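Matching sites in carboxysome shell vertex protein CcmL from Gloeobacter violaceus, a protein that probably forms the vertices of the carboxysome, a polyhedral inclusion in which RuBisCO is sequestered, as a homopentamer thought to bring curvature into flat hexagonal layers of CcmK (PDB 4JW0 (chain A, 1.70 Å), residues Glu53-Ser58 and Ala76-Ile81), and in its relative carboxysome shell vertex protein CcmL from Nostoc sp. (PDB 4N8X (chain B, 1.93 Å), residues Glu54-Ser59 and Ala77-Ile82). One frame, after least-squares fit of the local backbone (RMSD 0.28 Å); residues are numbered along the deposited sequences.

Structure 1 (4JW0); sequences EWVLFS and AVVIGI.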
# COMPACT_ATOMS: atom_id res chain seq x y z
N GLU A 53 25.12 -4.56 2.67
CA GLU A 53 25.03 -3.34 1.89
C GLU A 53 23.68 -2.66 2.12
O GLU A 53 22.68 -3.33 2.36
CB GLU A 53 25.23 -3.64 0.41
CG GLU A 53 26.66 -4.02 0.06
CD GLU A 53 26.93 -3.97 -1.43
OE1 GLU A 53 26.34 -4.77 -2.18
OE2 GLU A 53 27.75 -3.14 -1.86
N TRP A 54 23.67 -1.33 2.08
CA TRP A 54 22.43 -0.58 2.16
C TRP A 54 21.89 -0.41 0.76
O TRP A 54 22.63 -0.10 -0.17
CB TRP A 54 22.65 0.79 2.79
CG TRP A 54 22.73 0.79 4.28
CD1 TRP A 54 23.10 -0.25 5.09
CD2 TRP A 54 22.44 1.89 5.15
NE1 TRP A 54 23.05 0.14 6.41
CE2 TRP A 54 22.66 1.45 6.47
CE3 TRP A 54 22.02 3.20 4.95
CZ2 TRP A 54 22.47 2.27 7.58
CZ3 TRP A 54 21.84 4.02 6.04
CH2 TRP A 54 22.06 3.55 7.34
N VAL A 55 20.58 -0.61 0.60
CA VAL A 55 19.95 -0.42 -0.70
C VAL A 55 18.72 0.47 -0.58
O VAL A 55 18.11 0.57 0.49
CB VAL A 55 19.53 -1.76 -1.33
CG1 VAL A 55 20.73 -2.66 -1.51
CG2 VAL A 55 18.46 -2.44 -0.49
N LEU A 56 18.37 1.11 -1.69
CA LEU A 56 17.05 1.70 -1.83
C LEU A 56 16.17 0.66 -2.50
O LEU A 56 16.61 -0.02 -3.44
CB LEU A 56 17.09 2.94 -2.72
CG LEU A 56 17.62 4.24 -2.14
CD1 LEU A 56 17.65 5.29 -3.25
CD2 LEU A 56 16.79 4.73 -0.95
N PHE A 57 14.94 0.51 -2.03
CA PHE A 57 14.01 -0.39 -2.68
C PHE A 57 12.63 0.22 -2.78
O PHE A 57 12.24 1.06 -1.96
CB PHE A 57 13.97 -1.77 -1.99
CG PHE A 57 13.30 -1.77 -0.64
CD1 PHE A 57 14.00 -1.41 0.50
CD2 PHE A 57 11.97 -2.17 -0.52
CE1 PHE A 57 13.39 -1.43 1.74
CE2 PHE A 57 11.35 -2.19 0.73
CZ PHE A 57 12.06 -1.82 1.86
N SER A 58 11.91 -0.20 -3.81
CA SER A 58 10.56 0.27 -4.08
C SER A 58 9.59 -0.87 -3.94
O SER A 58 9.97 -2.04 -4.09
CB SER A 58 10.47 0.84 -5.49
OG SER A 58 11.25 2.01 -5.60
N ALA A 76 8.31 -5.90 -4.95
CA ALA A 76 9.42 -5.21 -4.30
C ALA A 76 10.68 -5.40 -5.12
O ALA A 76 10.96 -6.50 -5.60
CB ALA A 76 9.62 -5.72 -2.89
N VAL A 77 11.42 -4.32 -5.30
CA VAL A 77 12.58 -4.32 -6.17
C VAL A 77 13.70 -3.48 -5.58
O VAL A 77 13.47 -2.38 -5.07
CB VAL A 77 12.21 -3.78 -7.57
CG1 VAL A 77 11.71 -2.33 -7.48
CG2 VAL A 77 13.39 -3.88 -8.52
N VAL A 78 14.92 -4.00 -5.65
CA VAL A 78 16.11 -3.24 -5.29
C VAL A 78 16.42 -2.33 -6.47
O VAL A 78 16.57 -2.80 -7.59
CB VAL A 78 17.32 -4.18 -5.05
CG1 VAL A 78 18.60 -3.37 -4.84
CG2 VAL A 78 17.07 -5.10 -3.86
N ILE A 79 16.50 -1.03 -6.22
CA ILE A 79 16.76 -0.10 -7.32
C ILE A 79 18.16 0.49 -7.27
O ILE A 79 18.63 1.02 -8.27
CB ILE A 79 15.70 1.01 -7.38
CG1 ILE A 79 15.81 1.94 -6.18
CG2 ILE A 79 14.31 0.39 -7.49
CD1 ILE A 79 14.86 3.11 -6.24
N GLY A 80 18.82 0.41 -6.12
CA GLY A 80 20.18 0.92 -6.02
C GLY A 80 20.91 0.56 -4.75
O GLY A 80 20.31 0.44 -3.69
N ILE A 81 22.22 0.40 -4.87
CA ILE A 81 23.09 0.30 -3.71
C ILE A 81 23.44 1.71 -3.26
O ILE A 81 23.86 2.55 -4.07
CB ILE A 81 24.36 -0.50 -4.03
CG1 ILE A 81 24.00 -1.94 -4.36
CG2 ILE A 81 25.33 -0.44 -2.84
CD1 ILE A 81 25.09 -2.72 -5.09
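Phe57 meets the adjacent strand through its base: CB stands 3.2 Å from Val77 O. CG, set between the backbone N and carbonyl carbon (chi1 72°), carries the ring away toward Leu27 and Leu29 of strand 24-30. Val77 holds CB 4.5 Å from Ser58 O, and its CG1 reaches Ser58 CB at 3.9 Å. Ile79 lays CG1 3.8 Å from Leu56 CB and CG2 3.9 Å from Ser58 OG, a hydroxyl bonded to Pro73 O of the second subunit. Gly80 contributes backbone alone; its O accepts Leu56 N at 2.9 Å, while Ile79 N bonds Leu56 O. The side chains of Val55 and Val78 cross at about a right angle, Val55 CB 4.0 Å from Val78 CG1. The contact joins antiparallel strands 54-59 and 76-81 of the OB fold, buried near the chain's centre. Gly80 and Ile81 also pair with a strand of the second subunit, so the sheet continues across the pentamer interface.

What differs
Backbone bonds such as Leu56(A) N to Gly80(A) O and its match Leu57(B) N to Ala81(B) O are found in both; the exchanges are made in the side chains on a common frame. Val55(A), Leu56(A), Val78(A) and Ile81(A) keep their places. The greatest loss of bulk is at Phe57(A), where Ile58(B) stands instead: CE1, CE2 and CZ go, and the flat aromatic ring yields to a branched aliphatic chain. The two CB atoms are 1.3 Å apart after superposition, while CG of Phe57(A) and CG1 of Ile58(B) are 1.1 Å apart; CD1 of Ile58(B) is new. Both side chains still touch the facing carbonyl, Val77(A) O or Ala78(B) O. At that facing residue, Val77(A) gives way to Ala78(B): CB stays, CG1 and CG2 go, and apolar surface beside the strand is trimmed. From Ile79(A) to Val80(B) the fork is preserved, with CG1 of Ile79(A) and CG2 of Val80(B) 0.4 Å apart after superposition, and likewise CG2 of Ile79(A) and CG1 of Val80(B); the terminal CD1 alone disappears. Gly80(A) to Ala81(B) works the other way: the added CB packs against Leu57(B) CD1 at 3.9 Å, an apolar contact that Gly80(A), lacking a side chain, cannot make with the leucine already in place.

Structure 2 (4N8X); sequences EWVLIS and AAVVAI.
Ile58 meets the adjacent strand through its base: CB lies 4.1 Å from Ala78 O. With CG1 anti to the carbonyl carbon (chi1 -61°), CG2 lies anti to the backbone N and comes 4.0 Å from Ala77 CB; Leu27 of strand 24-30 also packs on the side chain. Ala78 offers a lone methyl, CB, 4.4 Å from Ser59 O. Val80 lays CG2 4.0 Å from Leu57 CB and CG1 3.7 Å from Ser59 OG, a hydroxyl bonded to Pro74 O of the second subunit. Ala81 turns CB to Leu57 CD1 at 3.9 Å; its O accepts Leu57 N at 3.0 Å, while Val80 N bonds Leu57 O. The side chains of Val56 and Val79 cross at about a right angle, Val56 CB 4.0 Å from Val79 CG1. Beyond this shell, Ala81 and Ile82 pair with a strand of the second subunit, so the sheet continues across the pentamer interface.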
# COMPACT_ATOMS: atom_id res chain seq x y z
N GLU B 54 25.22 -4.65 2.36
CA GLU B 54 25.06 -3.34 1.73
C GLU B 54 23.69 -2.75 2.08
O GLU B 54 22.72 -3.49 2.29
CB GLU B 54 25.22 -3.48 0.21
CG GLU B 54 26.69 -3.62 -0.18
CD GLU B 54 26.93 -3.62 -1.68
OE1 GLU B 54 26.13 -4.24 -2.39
OE2 GLU B 54 27.93 -3.02 -2.13
N TRP B 55 23.63 -1.42 2.16
CA TRP B 55 22.40 -0.65 2.17
C TRP B 55 21.90 -0.38 0.75
O TRP B 55 22.66 -0.01 -0.16
CB TRP B 55 22.63 0.68 2.90
CG TRP B 55 22.77 0.52 4.41
CD1 TRP B 55 23.23 -0.57 5.09
CD2 TRP B 55 22.42 1.50 5.41
NE1 TRP B 55 23.20 -0.32 6.47
CE2 TRP B 55 22.71 0.93 6.68
CE3 TRP B 55 21.92 2.81 5.35
CZ2 TRP B 55 22.50 1.62 7.88
CZ3 TRP B 55 21.70 3.49 6.57
CH2 TRP B 55 22.00 2.89 7.80
N VAL B 56 20.60 -0.54 0.55
CA VAL B 56 20.02 -0.41 -0.76
C VAL B 56 18.71 0.38 -0.62
O VAL B 56 18.19 0.51 0.48
CB VAL B 56 19.71 -1.80 -1.34
CG1 VAL B 56 21.02 -2.57 -1.57
CG2 VAL B 56 18.80 -2.59 -0.39
N LEU B 57 18.22 0.91 -1.73
CA LEU B 57 16.88 1.45 -1.81
C LEU B 57 15.95 0.39 -2.40
O LEU B 57 16.29 -0.26 -3.40
CB LEU B 57 16.88 2.67 -2.70
CG LEU B 57 17.67 3.83 -2.14
CD1 LEU B 57 17.81 4.85 -3.23
CD2 LEU B 57 16.84 4.41 -1.00
N ILE B 58 14.78 0.26 -1.80
CA ILE B 58 13.73 -0.63 -2.27
C ILE B 58 12.56 0.22 -2.81
O ILE B 58 12.11 1.14 -2.15
CB ILE B 58 13.16 -1.42 -1.10
CG1 ILE B 58 14.25 -2.29 -0.42
CG2 ILE B 58 12.04 -2.37 -1.58
CD1 ILE B 58 13.63 -3.13 0.78
N SER B 59 12.09 -0.09 -4.02
CA SER B 59 10.86 0.48 -4.55
C SER B 59 9.78 -0.55 -4.40
O SER B 59 10.02 -1.74 -4.68
CB SER B 59 11.06 0.85 -6.02
OG SER B 59 11.69 2.11 -6.11
N ALA B 77 8.28 -5.57 -4.77
CA ALA B 77 9.45 -4.97 -4.10
C ALA B 77 10.70 -5.35 -4.87
O ALA B 77 10.87 -6.53 -5.23
CB ALA B 77 9.57 -5.40 -2.59
N ALA B 78 11.49 -4.33 -5.21
CA ALA B 78 12.70 -4.49 -6.01
C ALA B 78 13.83 -3.61 -5.45
O ALA B 78 13.60 -2.48 -5.00
CB ALA B 78 12.41 -4.17 -7.53
N VAL B 79 15.05 -4.14 -5.52
CA VAL B 79 16.24 -3.35 -5.24
C VAL B 79 16.52 -2.43 -6.42
O VAL B 79 16.56 -2.88 -7.55
CB VAL B 79 17.42 -4.28 -4.91
CG1 VAL B 79 18.73 -3.49 -4.83
CG2 VAL B 79 17.15 -5.01 -3.59
N VAL B 80 16.62 -1.12 -6.19
CA VAL B 80 16.81 -0.23 -7.32
C VAL B 80 18.15 0.49 -7.27
O VAL B 80 18.61 1.03 -8.28
CB VAL B 80 15.62 0.78 -7.52
CG1 VAL B 80 14.31 0.04 -7.69
CG2 VAL B 80 15.50 1.80 -6.35
N ALA B 81 18.78 0.50 -6.11
CA ALA B 81 20.05 1.22 -5.98
C ALA B 81 20.82 0.70 -4.78
O ALA B 81 20.22 0.27 -3.81
CB ALA B 81 19.76 2.73 -5.83
N ILE B 82 22.15 0.75 -4.86
CA ILE B 82 23.01 0.53 -3.70
C ILE B 82 23.47 1.91 -3.19
O ILE B 82 23.95 2.75 -3.96
CB ILE B 82 24.24 -0.32 -4.06
CG1 ILE B 82 23.82 -1.73 -4.47
CG2 ILE B 82 25.30 -0.34 -2.90
CD1 ILE B 82 24.84 -2.45 -5.42